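Local coordinates for protein subdomain of Desmoplakin Carboxy-Terminal domain (DPCT) (Homo sapiens, PDB 1LM5) that probably binds intermediate filaments through its plakin repeats, as part of the desmoplakin carboxy-terminal region that links them to desmosomes, at residues 12-17 / 21-26; 102-105 / 109-112; 183-188 / 192-197. All coordinates share one frame; numbering follows the deposited sequence.

Contact 1: 12-17 / 21-26; sequences AAIFDT and EKISIT
Strands 12-16 and 21-23 run antiparallel with their axes 145° apart, Ile14 and Ile23 exchanging two backbone hydrogen bonds and Asp16 and Glu21 two more, with Phe15 and Lys22 the non-hydrogen-bonded pair between them. On the face of Ile14 and Ile23, the two side chains cross obliquely, CB of Ile14 sitting 3.7 Å from CG1 of Ile23. That CG1 lies between the Ile23 backbone N and carbonyl carbon (chi1 60°), and CD1 beyond it comes within 4.0 Å of Asp16 CB. Of the two Ile14 branches, CG2 stays by Ile23 CG1, while CG1 reaches the first turn of the helix, 4.0 Å from Ile25 CG1. At the turn end, OD1 of Asp16 and OE2 of Glu21 come within 4.6 Å of each other, and Arg31 NH2 makes salt bridges to both, which should offset their like charge. On the face of Phe15 and Lys22, the Phe15 ring lies against the backbone of Glu21, the N of Glu21 standing over one face 3.6 Å from CE1. Where the strands part, water 1 donates to Ala12 O and accepts from Ile25 N, while Ser24, as N-cap, holds Glu27 N with its OG. A beta hairpin leading into a helix is consistent with the hairpin-plus-helices plan of the plakin repeat.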
ATOM      1  N   ALA B  12     -15.291   6.385   1.095  1.00 14.33           N
ATOM      2  CA  ALA B  12     -15.650   5.437   0.060  1.00 14.12           C
ATOM      3  C   ALA B  12     -16.957   5.711  -0.639  1.00 13.10           C
ATOM      4  O   ALA B  12     -17.081   5.496  -1.841  1.00 13.78           O
ATOM      5  CB  ALA B  12     -15.694   4.038   0.655  1.00 14.48           C
ATOM      6  N   ALA B  13     -17.935   6.178   0.119  1.00 12.36           N
ATOM      7  CA  ALA B  13     -19.241   6.403  -0.439  1.00 14.61           C
ATOM      8  C   ALA B  13     -20.059   7.385   0.365  1.00 15.23           C
ATOM      9  O   ALA B  13     -19.576   8.012   1.306  1.00 16.57           O
ATOM     10  CB  ALA B  13     -19.975   5.077  -0.552  1.00 16.07           C
ATOM     11  N   ILE B  14     -21.328   7.453   0.010  1.00 17.97           N
ATOM     12  CA  ILE B  14     -22.252   8.388   0.603  1.00 19.20           C
ATOM     13  C   ILE B  14     -23.351   7.717   1.392  1.00 19.95           C
ATOM     14  O   ILE B  14     -23.809   6.641   1.033  1.00 20.00           O
ATOM     15  CB  ILE B  14     -22.898   9.198  -0.519  1.00 19.35           C
ATOM     16  CG1 ILE B  14     -21.804   9.930  -1.295  1.00 18.86           C
ATOM     17  CG2 ILE B  14     -23.944  10.141   0.040  1.00 19.26           C
ATOM     18  CD1 ILE B  14     -21.111  10.988  -0.485  1.00 20.19           C
ATOM     19  N   PHE B  15     -23.756   8.341   2.487  1.00 19.93           N
ATOM     20  CA  PHE B  15     -24.867   7.793   3.220  1.00 19.93           C
ATOM     21  C   PHE B  15     -25.982   8.799   2.996  1.00 19.76           C
ATOM     22  O   PHE B  15     -25.928   9.933   3.479  1.00 20.64           O
ATOM     23  CB  PHE B  15     -24.584   7.647   4.710  1.00 19.55           C
ATOM     24  CG  PHE B  15     -25.683   6.942   5.437  1.00 20.36           C
ATOM     25  CD1 PHE B  15     -25.826   5.558   5.324  1.00 20.00           C
ATOM     26  CD2 PHE B  15     -26.639   7.665   6.154  1.00 22.89           C
ATOM     27  CE1 PHE B  15     -26.914   4.899   5.907  1.00 21.17           C
ATOM     28  CE2 PHE B  15     -27.738   7.016   6.749  1.00 24.11           C
ATOM     29  CZ  PHE B  15     -27.874   5.633   6.622  1.00 23.13           C
ATOM     30  N   ASP B  16     -26.968   8.394   2.212  1.00 20.92           N
ATOM     31  CA  ASP B  16     -28.108   9.247   1.917  1.00 22.87           C
ATOM     32  C   ASP B  16     -29.001   9.225   3.155  1.00 24.32           C
ATOM     33  O   ASP B  16     -29.733   8.266   3.395  1.00 24.24           O
ATOM     34  CB  ASP B  16     -28.836   8.699   0.688  1.00 23.10           C
ATOM     35  CG  ASP B  16     -30.048   9.519   0.304  1.00 24.74           C
ATOM     36  OD1 ASP B  16     -30.506   9.359  -0.841  1.00 27.72           O
ATOM     37  OD2 ASP B  16     -30.551  10.310   1.132  1.00 25.99           O
ATOM     38  N   THR B  17     -28.904  10.288   3.947  1.00 26.09           N
ATOM     39  CA  THR B  17     -29.656  10.419   5.188  1.00 29.54           C
ATOM     40  C   THR B  17     -31.158  10.318   4.996  1.00 29.98           C
ATOM     41  O   THR B  17     -31.843   9.637   5.759  1.00 31.16           O
ATOM     42  CB  THR B  17     -29.340  11.766   5.877  1.00 30.34           C
ATOM     43  OG1 THR B  17     -27.947  11.815   6.212  1.00 32.88           O
ATOM     44  CG2 THR B  17     -30.162  11.911   7.150  1.00 35.64           C
ATOM     45  N   GLU B  21     -29.561   5.136   3.475  1.00 23.55           N
ATOM     46  CA  GLU B  21     -28.893   4.092   2.726  1.00 23.00           C
ATOM     47  C   GLU B  21     -27.588   4.573   2.131  1.00 22.61           C
ATOM     48  O   GLU B  21     -27.420   5.750   1.809  1.00 21.17           O
ATOM     49  CB  GLU B  21     -29.792   3.596   1.595  1.00 25.32           C
ATOM     50  CG  GLU B  21     -30.029   4.632   0.517  1.00 28.41           C
ATOM     51  CD  GLU B  21     -30.896   4.107  -0.612  1.00 31.36           C
ATOM     52  OE1 GLU B  21     -30.871   2.882  -0.863  1.00 34.60           O
ATOM     53  OE2 GLU B  21     -31.586   4.920  -1.259  1.00 29.91           O
ATOM     54  N   LYS B  22     -26.667   3.638   1.988  1.00 20.69           N
ATOM     55  CA  LYS B  22     -25.380   3.935   1.415  1.00 21.10           C
ATOM     56  C   LYS B  22     -25.531   3.927  -0.100  1.00 21.01           C
ATOM     57  O   LYS B  22     -26.141   3.025  -0.663  1.00 21.39           O
ATOM     58  CB  LYS B  22     -24.361   2.872   1.830  1.00 19.89           C
ATOM     59  CG  LYS B  22     -23.046   2.974   1.084  1.00 18.75           C
ATOM     60  CD  LYS B  22     -22.021   1.965   1.567  1.00 20.28           C
ATOM     61  CE  LYS B  22     -22.486   0.540   1.370  1.00 18.75           C
ATOM     62  NZ  LYS B  22     -21.383  -0.400   1.688  1.00 18.33           N
ATOM     63  N   ILE B  23     -24.998   4.950  -0.750  1.00 20.90           N
ATOM     64  CA  ILE B  23     -25.025   5.025  -2.202  1.00 19.69           C
ATOM     65  C   ILE B  23     -23.633   5.456  -2.644  1.00 20.68           C
ATOM     66  O   ILE B  23     -22.838   5.957  -1.841  1.00 19.73           O
ATOM     67  CB  ILE B  23     -26.054   6.049  -2.712  1.00 20.86           C
ATOM     68  CG1 ILE B  23     -25.721   7.443  -2.171  1.00 21.95           C
ATOM     69  CG2 ILE B  23     -27.448   5.616  -2.295  1.00 19.45           C
ATOM     70  CD1 ILE B  23     -26.660   8.531  -2.655  1.00 22.08           C
ATOM     71  N   SER B  24     -23.336   5.262  -3.920  1.00 19.67           N
ATOM     72  CA  SER B  24     -22.034   5.657  -4.430  1.00 18.16           C
ATOM     73  C   SER B  24     -22.001   7.171  -4.507  1.00 16.91           C
ATOM     74  O   SER B  24     -23.034   7.848  -4.450  1.00 16.87           O
ATOM     75  CB  SER B  24     -21.814   5.101  -5.829  1.00 17.56           C
ATOM     76  OG  SER B  24     -22.694   5.752  -6.735  1.00 18.45           O
ATOM     77  N   ILE B  25     -20.804   7.704  -4.645  1.00 16.27           N
ATOM     78  CA  ILE B  25     -20.645   9.134  -4.776  1.00 16.37           C
ATOM     79  C   ILE B  25     -21.400   9.557  -6.037  1.00 15.91           C
ATOM     80  O   ILE B  25     -22.108  10.556  -6.050  1.00 16.56           O
ATOM     81  CB  ILE B  25     -19.159   9.468  -4.885  1.00 16.12           C
ATOM     82  CG1 ILE B  25     -18.509   9.248  -3.518  1.00 15.67           C
ATOM     83  CG2 ILE B  25     -18.954  10.903  -5.341  1.00 15.89           C
ATOM     84  CD1 ILE B  25     -17.001   9.113  -3.576  1.00 15.55           C
ATOM     85  N   THR B  26     -21.239   8.773  -7.092  1.00 18.99           N
ATOM     86  CA  THR B  26     -21.908   9.045  -8.359  1.00 19.46           C
ATOM     87  C   THR B  26     -23.419   9.150  -8.157  1.00 21.51           C
ATOM     88  O   THR B  26     -24.063  10.085  -8.641  1.00 22.16           O
ATOM     89  CB  THR B  26     -21.578   7.931  -9.367  1.00 19.47           C
ATOM     90  OG1 THR B  26     -20.177   7.972  -9.631  1.00 19.11           O
ATOM     91  CG2 THR B  26     -22.336   8.116 -10.680  1.00 18.19           C
TER
HETATM   92  O   HOH W   1     -18.818   5.791  -3.872  1.00 18.51           O

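Contact 2: 102-105 / 109-112; sequences AEAV and WLPY
Ala104, near the end of helix 101-106, and Leu110, in the loop leading to helix 112-124, point their CB atoms at each other across 3.8 Å in the short connection between two helices. Leu110 has CG anti to its backbone N (chi1 -173°), which carries CD2 to within 4.1 Å of Ala104 CB and close to Val105 CG2. Both side chains are buried; Phe90 packs on both, and Phe118 of helix 112-124 also touches Leu110.

Val105 divides its two methyls between different neighbours. CG2 turns to the loop backbone, 3.7 Å from Leu110 O, and Val105 CA sets a nearly straight C-H...O contact on that same Leu110 O (3.3 Å, 167° at the hydrogen). CG1 goes the other way, to the start of the next helix, where it meets the Tyr112 ring at its edge, near the ring plane, 3.9 Å from CD1; the two side chains cross at a slant. Trp109 takes a lesser share: its CB rests by Ala104 O while the indole leads away from the helix. Pro111 stands at the N-cap position of helix 112-124, a few residues after helix 101-106 ends.

The backbone ties the connection together around a single carbonyl. Trp109 N lies nearly in line with the C=O of Ala104, 2.9 Å from Ala104 O, though the bond is bent at the hydrogen (131°), whereas Leu110 N reaches the same oxygen at 3.1 Å from well above the carbonyl plane. Next to it, water 2 donates to both Val105 O and Leu110 O, the latter at 2.6 Å.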
ATOM      1  N   ALA B 102       3.302  15.590  -7.305  1.00 24.84           N
ATOM      2  CA  ALA B 102       4.095  16.767  -6.956  1.00 26.40           C
ATOM      3  C   ALA B 102       5.011  17.195  -8.092  1.00 26.06           C
ATOM      4  O   ALA B 102       5.097  18.385  -8.416  1.00 26.25           O
ATOM      5  CB  ALA B 102       4.921  16.490  -5.715  1.00 25.37           C
ATOM      6  N   GLU B 103       5.700  16.222  -8.676  1.00 25.78           N
ATOM      7  CA  GLU B 103       6.617  16.480  -9.777  1.00 28.68           C
ATOM      8  C   GLU B 103       5.826  16.995 -10.970  1.00 28.69           C
ATOM      9  O   GLU B 103       6.233  17.952 -11.629  1.00 28.04           O
ATOM     10  CB  GLU B 103       7.357  15.198 -10.153  1.00 29.80           C
ATOM     11  CG  GLU B 103       7.979  14.478  -8.961  1.00 33.61           C
ATOM     12  CD  GLU B 103       8.579  13.129  -9.321  1.00 35.38           C
ATOM     13  OE1 GLU B 103       9.681  13.106  -9.912  1.00 40.12           O
ATOM     14  OE2 GLU B 103       7.948  12.091  -9.022  1.00 33.70           O
ATOM     15  N   ALA B 104       4.677  16.373 -11.229  1.00 28.28           N
ATOM     16  CA  ALA B 104       3.835  16.778 -12.350  1.00 27.74           C
ATOM     17  C   ALA B 104       3.419  18.237 -12.246  1.00 27.35           C
ATOM     18  O   ALA B 104       3.288  18.931 -13.265  1.00 28.84           O
ATOM     19  CB  ALA B 104       2.601  15.891 -12.430  1.00 25.54           C
ATOM     20  N   VAL B 105       3.189  18.699 -11.023  1.00 26.72           N
ATOM     21  CA  VAL B 105       2.800  20.082 -10.820  1.00 27.78           C
ATOM     22  C   VAL B 105       3.998  20.933 -11.204  1.00 30.37           C
ATOM     23  O   VAL B 105       3.866  21.929 -11.920  1.00 28.31           O
ATOM     24  CB  VAL B 105       2.443  20.370  -9.354  1.00 25.78           C
ATOM     25  CG1 VAL B 105       2.235  21.866  -9.158  1.00 25.44           C
ATOM     26  CG2 VAL B 105       1.161  19.632  -8.987  1.00 27.02           C
ATOM     27  N   TRP B 109       2.480  19.949 -15.857  1.00 38.19           N
ATOM     28  CA  TRP B 109       1.617  18.961 -16.487  1.00 37.59           C
ATOM     29  C   TRP B 109       0.317  18.863 -15.716  1.00 36.44           C
ATOM     30  O   TRP B 109      -0.733  18.529 -16.266  1.00 37.11           O
ATOM     31  CB  TRP B 109       2.301  17.591 -16.536  1.00 40.46           C
ATOM     32  CG  TRP B 109       2.723  17.230 -17.916  1.00 43.74           C
ATOM     33  CD1 TRP B 109       3.804  17.712 -18.595  1.00 45.69           C
ATOM     34  CD2 TRP B 109       2.013  16.390 -18.836  1.00 46.19           C
ATOM     35  NE1 TRP B 109       3.810  17.231 -19.886  1.00 47.04           N
ATOM     36  CE2 TRP B 109       2.721  16.417 -20.061  1.00 47.18           C
ATOM     37  CE3 TRP B 109       0.845  15.620 -18.745  1.00 47.22           C
ATOM     38  CZ2 TRP B 109       2.299  15.702 -21.189  1.00 47.17           C
ATOM     39  CZ3 TRP B 109       0.425  14.906 -19.869  1.00 47.85           C
ATOM     40  CH2 TRP B 109       1.151  14.955 -21.073  1.00 48.34           C
ATOM     41  N   LEU B 110       0.391  19.188 -14.434  1.00 33.95           N
ATOM     42  CA  LEU B 110      -0.766  19.130 -13.569  1.00 31.53           C
ATOM     43  C   LEU B 110      -0.948  20.489 -12.905  1.00 31.53           C
ATOM     44  O   LEU B 110      -0.029  21.003 -12.268  1.00 32.41           O
ATOM     45  CB  LEU B 110      -0.531  18.034 -12.522  1.00 30.46           C
ATOM     46  CG  LEU B 110      -1.624  17.603 -11.554  1.00 30.02           C
ATOM     47  CD1 LEU B 110      -2.834  17.098 -12.325  1.00 28.37           C
ATOM     48  CD2 LEU B 110      -1.066  16.512 -10.650  1.00 27.79           C
ATOM     49  N   PRO B 111      -2.126  21.109 -13.073  1.00 31.05           N
ATOM     50  CA  PRO B 111      -2.361  22.414 -12.449  1.00 30.35           C
ATOM     51  C   PRO B 111      -2.109  22.290 -10.945  1.00 30.61           C
ATOM     52  O   PRO B 111      -2.413  21.259 -10.343  1.00 28.72           O
ATOM     53  CB  PRO B 111      -3.826  22.687 -12.773  1.00 31.14           C
ATOM     54  CG  PRO B 111      -3.993  22.028 -14.104  1.00 31.94           C
ATOM     55  CD  PRO B 111      -3.272  20.714 -13.911  1.00 30.97           C
ATOM     56  N   TYR B 112      -1.546  23.335 -10.348  1.00 29.35           N
ATOM     57  CA  TYR B 112      -1.242  23.332  -8.921  1.00 29.87           C
ATOM     58  C   TYR B 112      -2.405  22.869  -8.051  1.00 29.59           C
ATOM     59  O   TYR B 112      -2.220  22.072  -7.130  1.00 28.83           O
ATOM     60  CB  TYR B 112      -0.834  24.730  -8.466  1.00 32.59           C
ATOM     61  CG  TYR B 112      -0.513  24.800  -6.988  1.00 34.05           C
ATOM     62  CD1 TYR B 112       0.678  24.285  -6.493  1.00 35.09           C
ATOM     63  CD2 TYR B 112      -1.423  25.345  -6.084  1.00 35.75           C
ATOM     64  CE1 TYR B 112       0.960  24.307  -5.133  1.00 36.72           C
ATOM     65  CE2 TYR B 112      -1.151  25.372  -4.717  1.00 37.60           C
ATOM     66  CZ  TYR B 112       0.042  24.851  -4.252  1.00 36.71           C
ATOM     67  OH  TYR B 112       0.321  24.873  -2.906  1.00 41.18           O
TER
HETATM   68  O   HOH W   2       1.362  23.146 -12.660  1.00 30.34           O

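Contact 3: 183-188 / 192-197; sequences RSMVED and LRLLEA
Leu192 begins the return strand by accepting the N-H of Glu187 at its carbonyl O, 2.7 Å away; the two side chains then lie side by side, pointing the same way, with Glu187 OE1 also bonded to Thr190 OG1 in the turn and salt-bridged to Lys22 NZ of the first hairpin. Arg193 follows on the face it shares with Val186. Bent at chi3 (-61°), it folds back so that NH1 gives Ser184 OG a nearly straight bond of 3.0 Å in the guanidinium plane, while CG2 of Val186 covers one face, 3.6 Å from NH2. NE is bonded to Ser9 OG, so two N-H groups hold the guanidinium; Ser184 OG is in turn anchored by Ile181 O. Leu194 pairs with Met185 through two backbone bonds, and its CD1 touches the Glu187 carboxylate. Leu195 packs on Ala180 of helix 177-183 and brings CD2 to 4.1 Å from Arg183 O. By Glu196 the strands have separated: water 3 joins its N to Arg183 O, and the Met185 and Glu196 side chains cross at about a right angle, SD 3.4 Å from OE1. This is a short beta hairpin at the edge of the mixed sheet, its strand 193-197 parallel to strand 11-16.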
ATOM      1  N   ARG B 183     -15.801  14.126   9.554  1.00 21.78           N
ATOM      2  CA  ARG B 183     -17.263  14.170   9.580  1.00 22.34           C
ATOM      3  C   ARG B 183     -17.866  12.907   8.991  1.00 22.86           C
ATOM      4  O   ARG B 183     -19.083  12.770   8.907  1.00 25.46           O
ATOM      5  CB  ARG B 183     -17.752  15.387   8.795  1.00 20.80           C
ATOM      6  CG  ARG B 183     -17.459  16.690   9.499  1.00 25.87           C
ATOM      7  CD  ARG B 183     -17.530  17.894   8.584  1.00 28.52           C
ATOM      8  NE  ARG B 183     -17.188  19.100   9.330  1.00 31.09           N
ATOM      9  CZ  ARG B 183     -17.946  19.618  10.293  1.00 32.75           C
ATOM     10  NH1 ARG B 183     -19.096  19.041  10.620  1.00 31.90           N
ATOM     11  NH2 ARG B 183     -17.538  20.694  10.950  1.00 32.42           N
ATOM     12  N   SER B 184     -17.008  11.983   8.579  1.00 21.94           N
ATOM     13  CA  SER B 184     -17.462  10.734   7.989  1.00 22.21           C
ATOM     14  C   SER B 184     -17.757   9.708   9.070  1.00 23.85           C
ATOM     15  O   SER B 184     -17.309   9.832  10.209  1.00 26.13           O
ATOM     16  CB  SER B 184     -16.394  10.172   7.051  1.00 19.38           C
ATOM     17  OG  SER B 184     -15.229   9.825   7.788  1.00 21.03           O
ATOM     18  N   MET B 185     -18.520   8.694   8.701  1.00 25.11           N
ATOM     19  CA  MET B 185     -18.869   7.631   9.628  1.00 27.22           C
ATOM     20  C   MET B 185     -18.375   6.340   9.011  1.00 26.70           C
ATOM     21  O   MET B 185     -18.365   6.195   7.788  1.00 24.49           O
ATOM     22  CB  MET B 185     -20.386   7.590   9.821  1.00 30.74           C
ATOM     23  CG  MET B 185     -21.152   7.626   8.519  1.00 37.09           C
ATOM     24  SD  MET B 185     -22.932   7.784   8.737  1.00 46.23           S
ATOM     25  CE  MET B 185     -23.507   6.155   8.177  1.00 43.53           C
ATOM     26  N   VAL B 186     -17.939   5.407   9.849  1.00 24.33           N
ATOM     27  CA  VAL B 186     -17.468   4.133   9.337  1.00 25.04           C
ATOM     28  C   VAL B 186     -18.654   3.188   9.330  1.00 25.90           C
ATOM     29  O   VAL B 186     -19.317   3.003  10.349  1.00 24.62           O
ATOM     30  CB  VAL B 186     -16.343   3.569  10.209  1.00 24.65           C
ATOM     31  CG1 VAL B 186     -15.910   2.199   9.697  1.00 22.49           C
ATOM     32  CG2 VAL B 186     -15.173   4.530  10.190  1.00 27.53           C
ATOM     33  N   GLU B 187     -18.940   2.613   8.172  1.00 25.40           N
ATOM     34  CA  GLU B 187     -20.052   1.689   8.054  1.00 27.17           C
ATOM     35  C   GLU B 187     -19.690   0.454   8.874  1.00 28.48           C
ATOM     36  O   GLU B 187     -18.623  -0.120   8.707  1.00 28.48           O
ATOM     37  CB  GLU B 187     -20.276   1.340   6.584  1.00 24.77           C
ATOM     38  CG  GLU B 187     -21.533   0.545   6.314  1.00 25.80           C
ATOM     39  CD  GLU B 187     -21.764   0.365   4.835  1.00 25.00           C
ATOM     40  OE1 GLU B 187     -20.785   0.043   4.132  1.00 22.53           O
ATOM     41  OE2 GLU B 187     -22.911   0.547   4.384  1.00 25.66           O
ATOM     42  N   ASP B 188     -20.592   0.054   9.760  1.00 32.91           N
ATOM     43  CA  ASP B 188     -20.365  -1.076  10.657  1.00 37.64           C
ATOM     44  C   ASP B 188     -19.678  -2.341  10.129  1.00 38.42           C
ATOM     45  O   ASP B 188     -18.560  -2.660  10.530  1.00 40.82           O
ATOM     46  CB  ASP B 188     -21.689  -1.457  11.336  1.00 42.01           C
ATOM     47  CG  ASP B 188     -22.724  -1.996  10.355  1.00 45.93           C
ATOM     48  OD1 ASP B 188     -22.881  -1.411   9.260  1.00 46.56           O
ATOM     49  OD2 ASP B 188     -23.394  -3.003  10.694  1.00 49.06           O
ATOM     50  N   LEU B 192     -16.234   0.555   5.555  1.00 24.31           N
ATOM     51  CA  LEU B 192     -16.211   1.610   4.546  1.00 23.77           C
ATOM     52  C   LEU B 192     -16.587   2.963   5.121  1.00 22.53           C
ATOM     53  O   LEU B 192     -17.557   3.093   5.871  1.00 21.64           O
ATOM     54  CB  LEU B 192     -17.164   1.269   3.402  1.00 23.53           C
ATOM     55  CG  LEU B 192     -16.726   0.127   2.493  1.00 23.85           C
ATOM     56  CD1 LEU B 192     -17.830  -0.186   1.487  1.00 25.47           C
ATOM     57  CD2 LEU B 192     -15.442   0.530   1.775  1.00 26.81           C
ATOM     58  N   ARG B 193     -15.821   3.979   4.745  1.00 21.02           N
ATOM     59  CA  ARG B 193     -16.057   5.321   5.239  1.00 19.74           C
ATOM     60  C   ARG B 193     -17.073   6.035   4.378  1.00 19.46           C
ATOM     61  O   ARG B 193     -16.902   6.156   3.166  1.00 16.75           O
ATOM     62  CB  ARG B 193     -14.748   6.089   5.267  1.00 19.88           C
ATOM     63  CG  ARG B 193     -14.809   7.408   5.972  1.00 21.95           C
ATOM     64  CD  ARG B 193     -13.381   7.903   6.207  1.00 24.65           C
ATOM     65  NE  ARG B 193     -12.646   6.962   7.044  1.00 25.87           N
ATOM     66  CZ  ARG B 193     -12.773   6.876   8.365  1.00 27.06           C
ATOM     67  NH1 ARG B 193     -13.601   7.680   9.016  1.00 27.07           N
ATOM     68  NH2 ARG B 193     -12.086   5.963   9.030  1.00 30.26           N
ATOM     69  N   LEU B 194     -18.134   6.511   5.022  1.00 18.94           N
ATOM     70  CA  LEU B 194     -19.213   7.194   4.328  1.00 18.81           C
ATOM     71  C   LEU B 194     -19.364   8.627   4.789  1.00 19.14           C
ATOM     72  O   LEU B 194     -19.095   8.949   5.943  1.00 21.72           O
ATOM     73  CB  LEU B 194     -20.549   6.490   4.582  1.00 19.53           C
ATOM     74  CG  LEU B 194     -20.625   4.969   4.462  1.00 19.31           C
ATOM     75  CD1 LEU B 194     -22.088   4.533   4.552  1.00 20.22           C
ATOM     76  CD2 LEU B 194     -20.012   4.526   3.149  1.00 18.59           C
ATOM     77  N   LEU B 195     -19.809   9.471   3.870  1.00 19.91           N
ATOM     78  CA  LEU B 195     -20.061  10.870   4.160  1.00 21.76           C
ATOM     79  C   LEU B 195     -21.565  11.034   4.021  1.00 23.08           C
ATOM     80  O   LEU B 195     -22.133  10.648   2.998  1.00 22.03           O
ATOM     81  CB  LEU B 195     -19.386  11.762   3.131  1.00 22.82           C
ATOM     82  CG  LEU B 195     -18.363  12.789   3.582  1.00 26.15           C
ATOM     83  CD1 LEU B 195     -18.118  13.764   2.437  1.00 24.19           C
ATOM     84  CD2 LEU B 195     -18.843  13.499   4.833  1.00 25.49           C
ATOM     85  N   GLU B 196     -22.217  11.590   5.037  1.00 22.06           N
ATOM     86  CA  GLU B 196     -23.653  11.791   4.953  1.00 22.55           C
ATOM     87  C   GLU B 196     -23.993  12.896   3.954  1.00 22.99           C
ATOM     88  O   GLU B 196     -23.234  13.848   3.783  1.00 23.25           O
ATOM     89  CB  GLU B 196     -24.223  12.149   6.321  1.00 23.30           C
ATOM     90  CG  GLU B 196     -24.180  11.004   7.297  1.00 26.61           C
ATOM     91  CD  GLU B 196     -24.806  11.356   8.635  1.00 30.83           C
ATOM     92  OE1 GLU B 196     -24.801  10.484   9.528  1.00 36.50           O
ATOM     93  OE2 GLU B 196     -25.299  12.495   8.792  1.00 31.74           O
ATOM     94  N   ALA B 197     -25.138  12.755   3.295  1.00 22.05           N
ATOM     95  CA  ALA B 197     -25.592  13.732   2.324  1.00 24.12           C
ATOM     96  C   ALA B 197     -27.102  13.872   2.455  1.00 27.27           C
ATOM     97  O   ALA B 197     -27.811  12.887   2.680  1.00 28.46           O
ATOM     98  CB  ALA B 197     -25.237  13.287   0.918  1.00 20.88           C
TER
HETATM   99  O   HOH W   3     -20.966  11.824   7.373  1.00 29.45           O

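In the fold
Along the chain the contacts come in series, 1, 2, then 3, yet the first and last lie side by side: their centres are 8 Å apart, in a single mixed sheet ordered 21-23, 11-16, 193-197, 185-186. Strands 11-16 and 193-197 run parallel at its middle, so the two hairpins join through their inner strands, and Lys22 NZ bridges to Glu187 OE1 at 2.6 Å over the sheet. The beginning and end of the modelled chain are thereby stitched together. Contact 2 sits across the chain's centre, about 30 Å from both by centres and about 18 and 20 Å by nearest atoms, in the helical part, where it shapes a helix-to-helix connection independent of the sheet.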